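Exoglucanase A (Cellulomonas fimi, PDB 7CBD) hydrolyses beta-1,4-glucosidic bonds of cellulose with inversion of anomeric configuration, releasing cellobiose from non-reducing chain ends, the chain described being its family 6 catalytic domain. Local coordinates at residues Val394-Lys397 with Leu398-Leu402; Ala275-His278 with Arg279-Val282; Met54-Ile57 with Ser58-Thr61; Ala118-Ser122 with Glu123-Pro127. One frame throughout, in Å; residues are numbered along the deposited sequence. Where two conformers were deposited one is given.

Contact 1: residues Val394-Lys397 with Leu398-Leu402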
loop_
_atom_site.group_PDB
_atom_site.type_symbol
_atom_site.label_atom_id
_atom_site.label_comp_id
_atom_site.label_asym_id
_atom_site.label_seq_id
_atom_site.Cartn_x
_atom_site.Cartn_y
_atom_site.Cartn_z
ATOM N N VAL A 394 -21.861 3.851 -10.676
ATOM C CA VAL A 394 -22.475 3.731 -9.357
ATOM C C VAL A 394 -22.225 2.309 -8.871
ATOM O O VAL A 394 -22.710 1.346 -9.471
ATOM C CB VAL A 394 -23.980 4.039 -9.410
ATOM C CG1 VAL A 394 -24.619 3.767 -8.062
ATOM C CG2 VAL A 394 -24.230 5.481 -9.835
ATOM N N SER A 395 -21.456 2.172 -7.793
ATOM C CA SER A 395 -21.003 0.840 -7.414
ATOM C C SER A 395 -21.822 0.270 -6.270
ATOM O O SER A 395 -21.952 0.917 -5.218
ATOM C CB SER A 395 -19.542 0.890 -6.987
ATOM O OG SER A 395 -19.154 -0.349 -6.425
ATOM N N PRO A 396 -22.338 -0.952 -6.419
ATOM C CA PRO A 396 -22.925 -1.645 -5.260
ATOM C C PRO A 396 -21.946 -1.832 -4.111
ATOM O O PRO A 396 -22.370 -1.873 -2.949
ATOM C CB PRO A 396 -23.388 -2.985 -5.853
ATOM C CG PRO A 396 -23.583 -2.701 -7.319
ATOM C CD PRO A 396 -22.497 -1.717 -7.666
ATOM N N LYS A 397 -20.642 -1.941 -4.402
ATOM C CA LYS A 397 -19.615 -2.080 -3.371
ATOM C C LYS A 397 -19.452 -0.818 -2.532
ATOM O O LYS A 397 -18.756 -0.858 -1.510
ATOM C CB LYS A 397 -18.248 -2.373 -4.002
ATOM C CG LYS A 397 -18.122 -3.611 -4.882
ATOM C CD LYS A 397 -16.718 -3.622 -5.501
ATOM C CE LYS A 397 -16.467 -4.800 -6.425
ATOM N NZ LYS A 397 -15.037 -4.825 -6.887
ATOM N N LEU A 398 -20.037 0.302 -2.967
ATOM C CA LEU A 398 -19.958 1.581 -2.278
ATOM C C LEU A 398 -21.322 2.032 -1.769
ATOM O O LEU A 398 -21.596 3.234 -1.692
ATOM C CB LEU A 398 -19.357 2.635 -3.206
ATOM C CG LEU A 398 -18.022 2.252 -3.850
ATOM C CD1 LEU A 398 -17.521 3.369 -4.754
ATOM C CD2 LEU A 398 -16.975 1.894 -2.792
ATOM N N ASN A 399 -22.184 1.084 -1.404
ATOM C CA ASN A 399 -23.541 1.396 -0.969
ATOM C C ASN A 399 -24.272 2.228 -2.029
ATOM O O ASN A 399 -24.907 3.244 -1.735
ATOM C CB ASN A 399 -23.544 2.076 0.405
ATOM C CG ASN A 399 -24.929 2.165 1.012
ATOM O OD1 ASN A 399 -25.877 1.540 0.526
ATOM N ND2 ASN A 399 -25.057 2.940 2.081
ATOM N N ASN A 400 -24.154 1.793 -3.290
ATOM C CA ASN A 400 -24.863 2.410 -4.414
ATOM C C ASN A 400 -24.532 3.893 -4.553
ATOM O O ASN A 400 -25.423 4.748 -4.597
ATOM C CB ASN A 400 -26.374 2.187 -4.320
ATOM C CG ASN A 400 -26.760 0.756 -4.565
ATOM O OD1 ASN A 400 -26.052 0.019 -5.253
ATOM N ND2 ASN A 400 -27.903 0.353 -4.024
ATOM N N GLN A 401 -23.234 4.195 -4.626
ATOM C CA GLN A 401 -22.746 5.552 -4.821
ATOM C C GLN A 401 -21.693 5.551 -5.920
ATOM O O GLN A 401 -21.080 4.523 -6.216
ATOM C CB GLN A 401 -22.150 6.120 -3.524
ATOM C CG GLN A 401 -23.179 6.227 -2.397
ATOM C CD GLN A 401 -22.578 6.690 -1.091
ATOM O OE1 GLN A 401 -22.706 7.862 -0.719
ATOM N NE2 GLN A 401 -21.914 5.778 -0.386
ATOM N N LEU A 402 -21.490 6.719 -6.526
ATOM C CA LEU A 402 -20.440 6.882 -7.525
ATOM C C LEU A 402 -19.059 6.638 -6.922
ATOM O O LEU A 402 -18.818 6.874 -5.735
ATOM C CB LEU A 402 -20.487 8.290 -8.109
ATOM C CG LEU A 402 -21.647 8.578 -9.068
ATOM C CD1 LEU A 402 -21.762 10.064 -9.351
ATOM C CD2 LEU A 402 -21.495 7.797 -10.377
#

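Contact 2: residues Ala275-His278 with Arg279-Val282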
loop_
_atom_site.group_PDB
_atom_site.type_symbol
_atom_site.label_atom_id
_atom_site.label_comp_id
_atom_site.label_asym_id
_atom_site.label_seq_id
_atom_site.Cartn_x
_atom_site.Cartn_y
_atom_site.Cartn_z
ATOM N N ALA A 275 -3.302 -1.428 15.601
ATOM C CA ALA A 275 -3.378 -1.866 16.995
ATOM C C ALA A 275 -4.369 -3.013 17.147
ATOM O O ALA A 275 -4.100 -4.001 17.844
ATOM C CB ALA A 275 -3.768 -0.699 17.905
ATOM N N HIS A 276 -5.517 -2.895 16.485
ATOM C CA HIS A 276 -6.555 -3.918 16.521
ATOM C C HIS A 276 -6.040 -5.240 15.964
ATOM O O HIS A 276 -6.169 -6.296 16.600
ATOM C CB HIS A 276 -7.727 -3.382 15.690
ATOM C CG HIS A 276 -8.944 -4.257 15.647
ATOM N ND1 HIS A 276 -9.996 -3.988 14.798
ATOM C CD2 HIS A 276 -9.293 -5.368 16.339
ATOM C CE1 HIS A 276 -10.940 -4.894 14.968
ATOM N NE2 HIS A 276 -10.538 -5.745 15.895
ATOM N N MET A 277 -5.432 -5.194 14.778
ATOM C CA MET A 277 -4.965 -6.422 14.148
ATOM C C MET A 277 -3.780 -7.021 14.889
ATOM O O MET A 277 -3.660 -8.247 14.970
ATOM C CB MET A 277 -4.631 -6.176 12.683
ATOM C CG MET A 277 -5.864 -5.970 11.833
ATOM S SD MET A 277 -7.021 -7.366 11.864
ATOM C CE MET A 277 -6.184 -8.541 10.794
ATOM N N HIS A 278 -2.885 -6.189 15.435
ATOM C CA HIS A 278 -1.795 -6.756 16.222
ATOM C C HIS A 278 -2.341 -7.608 17.360
ATOM O O HIS A 278 -1.865 -8.722 17.594
ATOM C CB HIS A 278 -0.855 -5.660 16.733
ATOM C CG HIS A 278 0.431 -6.187 17.292
ATOM N ND1 HIS A 278 0.563 -6.617 18.596
ATOM C CD2 HIS A 278 1.645 -6.362 16.716
ATOM C CE1 HIS A 278 1.802 -7.030 18.799
ATOM N NE2 HIS A 278 2.480 -6.887 17.675
ATOM N N ARG A 279 -3.342 -7.092 18.084
ATOM C CA ARG A 279 -3.971 -7.860 19.155
ATOM C C ARG A 279 -4.513 -9.181 18.630
ATOM O O ARG A 279 -4.200 -10.253 19.163
ATOM C CB ARG A 279 -5.116 -7.056 19.774
ATOM C CG ARG A 279 -4.702 -5.929 20.696
ATOM C CD ARG A 279 -5.909 -5.365 21.449
ATOM N NE ARG A 279 -6.852 -4.673 20.567
ATOM C CZ ARG A 279 -6.813 -3.369 20.311
ATOM N NH1 ARG A 279 -5.877 -2.614 20.863
ATOM N NH2 ARG A 279 -7.710 -2.824 19.499
ATOM N N LEU A 280 -5.332 -9.121 17.579
ATOM C CA LEU A 280 -5.987 -10.327 17.085
ATOM C C LEU A 280 -4.980 -11.330 16.538
ATOM O O LEU A 280 -5.144 -12.544 16.718
ATOM C CB LEU A 280 -7.005 -9.974 16.004
ATOM C CG LEU A 280 -8.230 -9.192 16.464
ATOM C CD1 LEU A 280 -9.086 -8.856 15.269
ATOM C CD2 LEU A 280 -9.022 -9.969 17.497
ATOM N N LEU A 281 -3.947 -10.849 15.847
ATOM C CA LEU A 281 -2.956 -11.762 15.292
ATOM C C LEU A 281 -2.202 -12.486 16.398
ATOM O O LEU A 281 -1.983 -13.700 16.316
ATOM C CB LEU A 281 -1.999 -11.006 14.376
ATOM C CG LEU A 281 -2.634 -10.573 13.052
ATOM C CD1 LEU A 281 -1.826 -9.443 12.427
ATOM C CD2 LEU A 281 -2.789 -11.753 12.086
ATOM N N VAL A 282 -1.821 -11.765 17.454
ATOM C CA VAL A 282 -1.155 -12.418 18.578
ATOM C C VAL A 282 -2.078 -13.451 19.210
ATOM O O VAL A 282 -1.675 -14.587 19.482
ATOM C CB VAL A 282 -0.664 -11.382 19.603
ATOM C CG1 VAL A 282 -0.177 -12.076 20.874
ATOM C CG2 VAL A 282 0.433 -10.528 18.996
#

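Contact 3: residues Met54-Ile57 with Ser58-Thr61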
loop_
_atom_site.group_PDB
_atom_site.type_symbol
_atom_site.label_atom_id
_atom_site.label_comp_id
_atom_site.label_asym_id
_atom_site.label_seq_id
_atom_site.Cartn_x
_atom_site.Cartn_y
_atom_site.Cartn_z
ATOM N N MET A 54 7.032 -5.871 -8.287
ATOM C CA MET A 54 7.091 -6.928 -9.294
ATOM C C MET A 54 5.650 -7.316 -9.631
ATOM O O MET A 54 5.120 -8.338 -9.200
ATOM C CB MET A 54 7.919 -8.104 -8.789
ATOM C CG MET A 54 9.409 -7.772 -8.649
ATOM S SD MET A 54 10.242 -7.485 -10.232
ATOM C CE MET A 54 10.653 -5.744 -10.142
ATOM N N ASP A 55 4.990 -6.437 -10.390
ATOM C CA ASP A 55 3.556 -6.578 -10.640
ATOM C C ASP A 55 3.230 -7.465 -11.832
ATOM O O ASP A 55 2.051 -7.622 -12.166
ATOM C CB ASP A 55 2.854 -5.214 -10.754
ATOM C CG ASP A 55 3.430 -4.328 -11.847
ATOM O OD1 ASP A 55 4.468 -4.676 -12.436
ATOM O OD2 ASP A 55 2.829 -3.263 -12.121
ATOM N N ARG A 56 4.239 -8.051 -12.465
ATOM C CA ARG A 56 4.066 -9.015 -13.539
ATOM C C ARG A 56 5.416 -9.679 -13.752
ATOM O O ARG A 56 6.456 -9.144 -13.352
ATOM C CB ARG A 56 3.572 -8.357 -14.834
ATOM C CG ARG A 56 4.277 -7.069 -15.175
ATOM C CD ARG A 56 3.722 -6.454 -16.459
ATOM N NE ARG A 56 4.029 -5.033 -16.596
ATOM C CZ ARG A 56 3.994 -4.359 -17.743
ATOM N NH1 ARG A 56 4.281 -3.064 -17.753
ATOM N NH2 ARG A 56 3.678 -4.971 -18.878
ATOM N N ILE A 57 5.391 -10.839 -14.408
ATOM C CA ILE A 57 6.624 -11.595 -14.625
ATOM C C ILE A 57 7.647 -10.768 -15.398
ATOM O O ILE A 57 8.846 -10.797 -15.093
ATOM C CB ILE A 57 6.310 -12.937 -15.308
ATOM C CG1 ILE A 57 5.733 -13.910 -14.283
ATOM C CG2 ILE A 57 7.556 -13.503 -16.002
ATOM C CD1 ILE A 57 4.926 -15.041 -14.906
ATOM N N SER A 58 7.193 -9.984 -16.379
ATOM C CA SER A 58 8.126 -9.216 -17.196
ATOM C C SER A 58 8.866 -8.152 -16.400
ATOM O O SER A 58 9.921 -7.694 -16.846
ATOM C CB SER A 58 7.410 -8.577 -18.384
ATOM O OG SER A 58 6.570 -7.519 -17.971
ATOM N N ALA A 59 8.350 -7.754 -15.234
ATOM C CA ALA A 59 9.053 -6.779 -14.411
ATOM C C ALA A 59 10.341 -7.335 -13.823
ATOM O O ALA A 59 11.200 -6.555 -13.391
ATOM C CB ALA A 59 8.144 -6.284 -13.286
ATOM N N ILE A 60 10.498 -8.659 -13.783
ATOM C CA ILE A 60 11.697 -9.236 -13.182
ATOM C C ILE A 60 12.926 -8.897 -14.016
ATOM O O ILE A 60 13.935 -8.418 -13.493
ATOM C CB ILE A 60 11.536 -10.749 -12.949
ATOM C CG1 ILE A 60 10.357 -11.013 -12.009
ATOM C CG2 ILE A 60 12.831 -11.340 -12.371
ATOM C CD1 ILE A 60 9.881 -12.467 -12.009
ATOM N N THR A 61 12.852 -9.110 -15.328
ATOM C CA THR A 61 13.955 -8.755 -16.212
ATOM C C THR A 61 13.888 -7.312 -16.700
ATOM O O THR A 61 14.935 -6.715 -16.978
ATOM C CB THR A 61 14.003 -9.722 -17.398
ATOM O OG1 THR A 61 12.722 -9.750 -18.031
ATOM C CG2 THR A 61 14.321 -11.109 -16.913
HETATM O O HOH W 1 11.043 -11.308 -16.563
#

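Contact 4: residues Ala118-Ser122 with Glu123-Pro127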
loop_
_atom_site.group_PDB
_atom_site.type_symbol
_atom_site.label_atom_id
_atom_site.label_comp_id
_atom_site.label_asym_id
_atom_site.label_seq_id
_atom_site.Cartn_x
_atom_site.Cartn_y
_atom_site.Cartn_z
ATOM N N ALA A 118 1.541 -23.134 -11.259
ATOM C CA ALA A 118 2.864 -23.641 -11.616
ATOM C C ALA A 118 3.737 -22.526 -12.185
ATOM O O ALA A 118 4.941 -22.466 -11.908
ATOM C CB ALA A 118 2.740 -24.818 -12.584
ATOM N N ARG A 119 3.143 -21.616 -12.961
ATOM C CA ARG A 119 3.897 -20.484 -13.492
ATOM C C ARG A 119 4.258 -19.492 -12.393
ATOM O O ARG A 119 5.356 -18.921 -12.396
ATOM C CB ARG A 119 3.072 -19.793 -14.574
ATOM C CG ARG A 119 3.847 -18.847 -15.460
ATOM C CD ARG A 119 3.149 -18.701 -16.804
ATOM N NE ARG A 119 1.953 -19.541 -16.858
ATOM C CZ ARG A 119 0.949 -19.389 -17.717
ATOM N NH1 ARG A 119 0.975 -18.425 -18.627
ATOM N NH2 ARG A 119 -0.087 -20.212 -17.662
ATOM N N TYR A 120 3.342 -19.259 -11.452
ATOM C CA TYR A 120 3.656 -18.402 -10.312
ATOM C C TYR A 120 4.889 -18.909 -9.573
ATOM O O TYR A 120 5.792 -18.140 -9.235
ATOM C CB TYR A 120 2.465 -18.369 -9.362
ATOM C CG TYR A 120 2.647 -17.480 -8.149
ATOM C CD1 TYR A 120 2.572 -16.091 -8.264
ATOM C CD2 TYR A 120 2.854 -18.025 -6.882
ATOM C CE1 TYR A 120 2.703 -15.271 -7.157
ATOM C CE2 TYR A 120 2.996 -17.207 -5.761
ATOM C CZ TYR A 120 2.913 -15.833 -5.910
ATOM O OH TYR A 120 3.041 -15.026 -4.813
ATOM N N LYS A 121 4.949 -20.218 -9.338
ATOM C CA LYS A 121 6.077 -20.784 -8.613
ATOM C C LYS A 121 7.361 -20.704 -9.431
ATOM O O LYS A 121 8.381 -20.201 -8.951
ATOM C CB LYS A 121 5.780 -22.235 -8.229
ATOM C CG LYS A 121 4.655 -22.413 -7.229
ATOM C CD LYS A 121 4.406 -23.884 -6.959
ATOM C CE LYS A 121 3.318 -24.100 -5.920
ATOM N NZ LYS A 121 3.019 -25.551 -5.780
ATOM N N SER A 122 7.328 -21.189 -10.673
ATOM C CA SER A 122 8.554 -21.416 -11.428
ATOM C C SER A 122 9.044 -20.191 -12.184
ATOM O O SER A 122 10.258 -20.030 -12.357
ATOM C CB SER A 122 8.364 -22.581 -12.406
ATOM O OG SER A 122 7.548 -22.200 -13.498
ATOM N N GLU A 123 8.138 -19.329 -12.649
ATOM C CA GLU A 123 8.504 -18.184 -13.470
ATOM C C GLU A 123 8.379 -16.852 -12.752
ATOM O O GLU A 123 8.819 -15.830 -13.295
ATOM C CB GLU A 123 7.654 -18.145 -14.754
ATOM C CG GLU A 123 7.879 -19.318 -15.692
ATOM C CD GLU A 123 6.840 -19.394 -16.809
ATOM O OE1 GLU A 123 6.429 -18.331 -17.329
ATOM O OE2 GLU A 123 6.420 -20.524 -17.157
ATOM N N TYR A 124 7.794 -16.830 -11.557
ATOM C CA TYR A 124 7.673 -15.591 -10.797
ATOM C C TYR A 124 8.441 -15.688 -9.481
ATOM O O TYR A 124 9.461 -15.009 -9.319
ATOM C CB TYR A 124 6.195 -15.213 -10.623
ATOM C CG TYR A 124 6.021 -13.913 -9.878
ATOM C CD1 TYR A 124 6.224 -12.688 -10.512
ATOM C CD2 TYR A 124 5.677 -13.911 -8.533
ATOM C CE1 TYR A 124 6.097 -11.483 -9.809
ATOM C CE2 TYR A 124 5.548 -12.718 -7.825
ATOM C CZ TYR A 124 5.757 -11.511 -8.468
ATOM O OH TYR A 124 5.633 -10.337 -7.758
ATOM N N ILE A 125 8.008 -16.533 -8.542
ATOM C CA ILE A 125 8.695 -16.607 -7.254
ATOM C C ILE A 125 10.125 -17.121 -7.419
ATOM O O ILE A 125 11.070 -16.557 -6.856
ATOM C CB ILE A 125 7.897 -17.442 -6.236
ATOM C CG1 ILE A 125 6.552 -16.781 -5.907
ATOM C CG2 ILE A 125 8.717 -17.652 -4.966
ATOM C CD1 ILE A 125 6.648 -15.393 -5.309
ATOM N N ASP A 126 10.309 -18.216 -8.162
ATOM C CA ASP A 126 11.654 -18.794 -8.241
ATOM C C ASP A 126 12.693 -17.808 -8.761
ATOM O O ASP A 126 13.758 -17.682 -8.130
ATOM C CB ASP A 126 11.665 -20.106 -9.038
ATOM C CG ASP A 126 11.102 -21.285 -8.260
ATOM O OD1 ASP A 126 10.753 -21.127 -7.069
ATOM O OD2 ASP A 126 11.002 -22.377 -8.863
ATOM N N PRO A 127 12.476 -17.091 -9.872
ATOM C CA PRO A 127 13.515 -16.146 -10.318
ATOM C C PRO A 127 13.709 -14.979 -9.372
ATOM O O PRO A 127 14.833 -14.484 -9.238
ATOM C CB PRO A 127 13.028 -15.687 -11.701
ATOM C CG PRO A 127 12.029 -16.711 -12.128
ATOM C CD PRO A 127 11.409 -17.249 -10.880
#

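Contact 1: residues Val394-Lys397 with Leu398-Leu402
The Asn-400 carboxamide sets its oxygen against Pro-396 across a short beta hairpin, OD1 3.5 Å from Pro-396 CA, while the other flat group, the amide of Gln-401, is held in its own plane. Gln-401 NE2 gives a nearly straight bond to Leu-398 O at 2.9 Å, and the carbonyl lies only 5° out of the amide plane; this fixes the amide's rotation, with OE1 left to a weak bond from Lys-260. The hairpin joins strand 394-395 to strand 401-402 through a 3-10 turn and carries a G1 beta bulge: Asn-400 and Gln-401 both stand opposite Ser-395, Asn-400 with the positive phi (58°) that this bulge favours. Ser-395 pairs through both backbone polar atoms. Its N bonds Gln-401 O at 2.9 Å, and its O takes Leu-398 N at 3.0 Å plus a weaker bond from Asn-400 N. Leu-398 folds back so that its CG rests on Ser-395 CB, 3.7 Å away, both residues being buried; Leu-398 also touches His-330, and Ser-395 touches Met-388. In the conformer described, Lys-397 is extended beyond CG, and its NZ bonds Phe-102 O and makes a cation-pi contact with the Phe-102 ring. The lysine side chain lies about 8 Å from that of Asp-149, the predicted proton donor. At the open end of the hairpin Val-394 and Leu-402 form a non-hydrogen-bonded pair. With CG1 anti to its backbone N (chi1 174°), Val-394 leans that methyl on the Asn-400 carbonyl carbon and turns CG2 to Leu-402, where it meets CD2 at 3.6 Å.

Contact 2: residues Ala275-His278 with Arg279-Val282
His-276 reaches from its CB, which meets Arg-279 NH2 at 3.8 Å, outward to a ring that lies beside Leu-280 one turn on. Beyond CB, the chi1 of -177° puts CG beside the carbonyl carbon, which carries the CD2-NE2 side of the ring to the leucine: CD2 comes near Leu-280 CD1, and NE2 lies 3.5 Å from that same methyl, which approaches the ring at a slant. The remaining ring nitrogen, ND1, bonds Asp-267 and holds the imidazole's rotation. Were His-276 replaced by alanine, the Asp-267 carboxylate would probably lose this partner and the Leu-280 methyl the ring beside it. In the conformer of Arg-279 described, one of two, the chain bends at chi3 and lays one guanidinium face over Ala-275 O, with the oxygen 3.7 Å from the guanidinium plane and over its centre. The positive charge would probably be favoured by this carbonyl, which also accepts from Arg-279 N in the first of four regular i to i+4 bonds. On another side Val-282 CG2 touches the His-278 ring, 3.8 Å from CE1; NE2 of this histidine bonds Ile-290 O, and the ring stacks with His-357. Met-277 SD and Leu-280 CD1 make a looser apolar contact at 4.3 Å. Both residues also touch Ala-205 of helix 202-218. These are successive turns of helix 270-283, an outer helix in the connection between parallel strands 228-231 and 291-295 of the family 6 barrel.

Contact 3: residues Met54-Ile57 with Ser58-Thr61
With CG anti to its carbonyl carbon, Met-54 bends at chi2 (-68°) and chi3 (113°), which brings its thioether over Ala-59 in the short, weakly bonded helix 58-61. SD stands 3.9 Å from Ala-59 CB, and CE 3.4 Å from Ala-59 O; Ile-60 CG1 adds a second apolar contact to the sulfur. Arg-56 has its CG wedged between backbone N and carbonyl carbon (chi1 44°), which lays the start of its extended chain beside Ser-58, with CD 3.4 Å from OG. The two polar ends are claimed by others: the guanidinium makes a salt bridge with Asp-65, and Ser-58 OG bonds Asn-63. The backbone turns through i to i+3 bonds. Ala-59 N takes Arg-56 O at 3.0 Å, and Ile-60 N takes Ile-57 O at the same length but straighter. An alpha-helical bond from Thr-61 N to Ile-57 O is replaced by a water that donates to Ile-57 O at 2.7 Å and accepts from Thr-61 N at 3.1 Å. The Ile-57 side chain faces helix 114-132, touching Arg-119 and Tyr-124. The arrangement is a tight strand-to-helix turn at the end of barrel strand 52-54. It carries Asp-55, whose side chain lies about 10 Å from that of Asp-371, the predicted nucleophile, consistent with a place at the edge of the family 6 active site.

Contact 4: residues Ala118-Ser122 with Glu123-Pro127
A pi-type turn widens helix 114-132 where Tyr-120 and Lys-121 bond five residues ahead, to Ile-125 and Asp-126, just before Pro-127. Tyr-120 O receives Ile-125 N at 2.8 Å in an almost straight bond (174°), with a weak second one from Tyr-124 N; Lys-121 O receives Asp-126 N at 2.9 Å. Before the widening, Arg-119 O still makes the ordinary bond to Glu-123 N. The helix kinks at Pro-127, whose N has no N-H to give; its CD lies 3.4 Å from Ser-122 O. The tyrosines on this turn lie side by side, both with CG anti to N. The planes of the Tyr-120 and Tyr-124 rings are nearly parallel, 23° apart, yet slid so far that the rings barely overlap, with centroids 5.5 Å apart; the closest atoms are Tyr-120 CE1 and Tyr-124 CD2 at 3.5 Å. Ile-125 comes over one face of the Tyr-120 ring in a CH-pi contact, CG1 3.9 Å from the centroid. A serine in place of Tyr-120 would probably leave Ile-125 CG1 without its aromatic face, open a gap beside Tyr-124, and cost Glu-147 the hydroxyl that bonds it. Asp-126 CB packs against Lys-121 O at 3.3 Å, while its OD1 bonds the hydroxyl of Tyr-176. The helix lies in the crossover between parallel strands 87-93 and 141-146: Tyr-120, Tyr-124 and Ile-125 all lean on Ile-93 of the first strand, and Ile-125 also meets Tyr-176 and Ala-177 of helix 161-182.

Contacts 3 and 4 touch, with centres 11 Å apart. Met-54 O probably accepts a hydrogen bond from Tyr-124 OH at 2.5 Å, and Ile-60 CD1 packs on Tyr-124 O at 3.7 Å, so the turn after strand 52-54 leans on the widened helix. Contact 2 lies across the chain's centre from contact 3, nearest atoms about 23 Å apart, and contact 1 comes no nearer than about 18 Å to any of them. Contacts 1 and 3 both come near the predicted proton donor Asp-149: its side chain is about 8 Å from that of Lys-397 and about 11 Å from that of Asp-55, which is also about 10 Å from the predicted nucleophile Asp-371. Contacts 2 and 4 belong to outer helices away from that site.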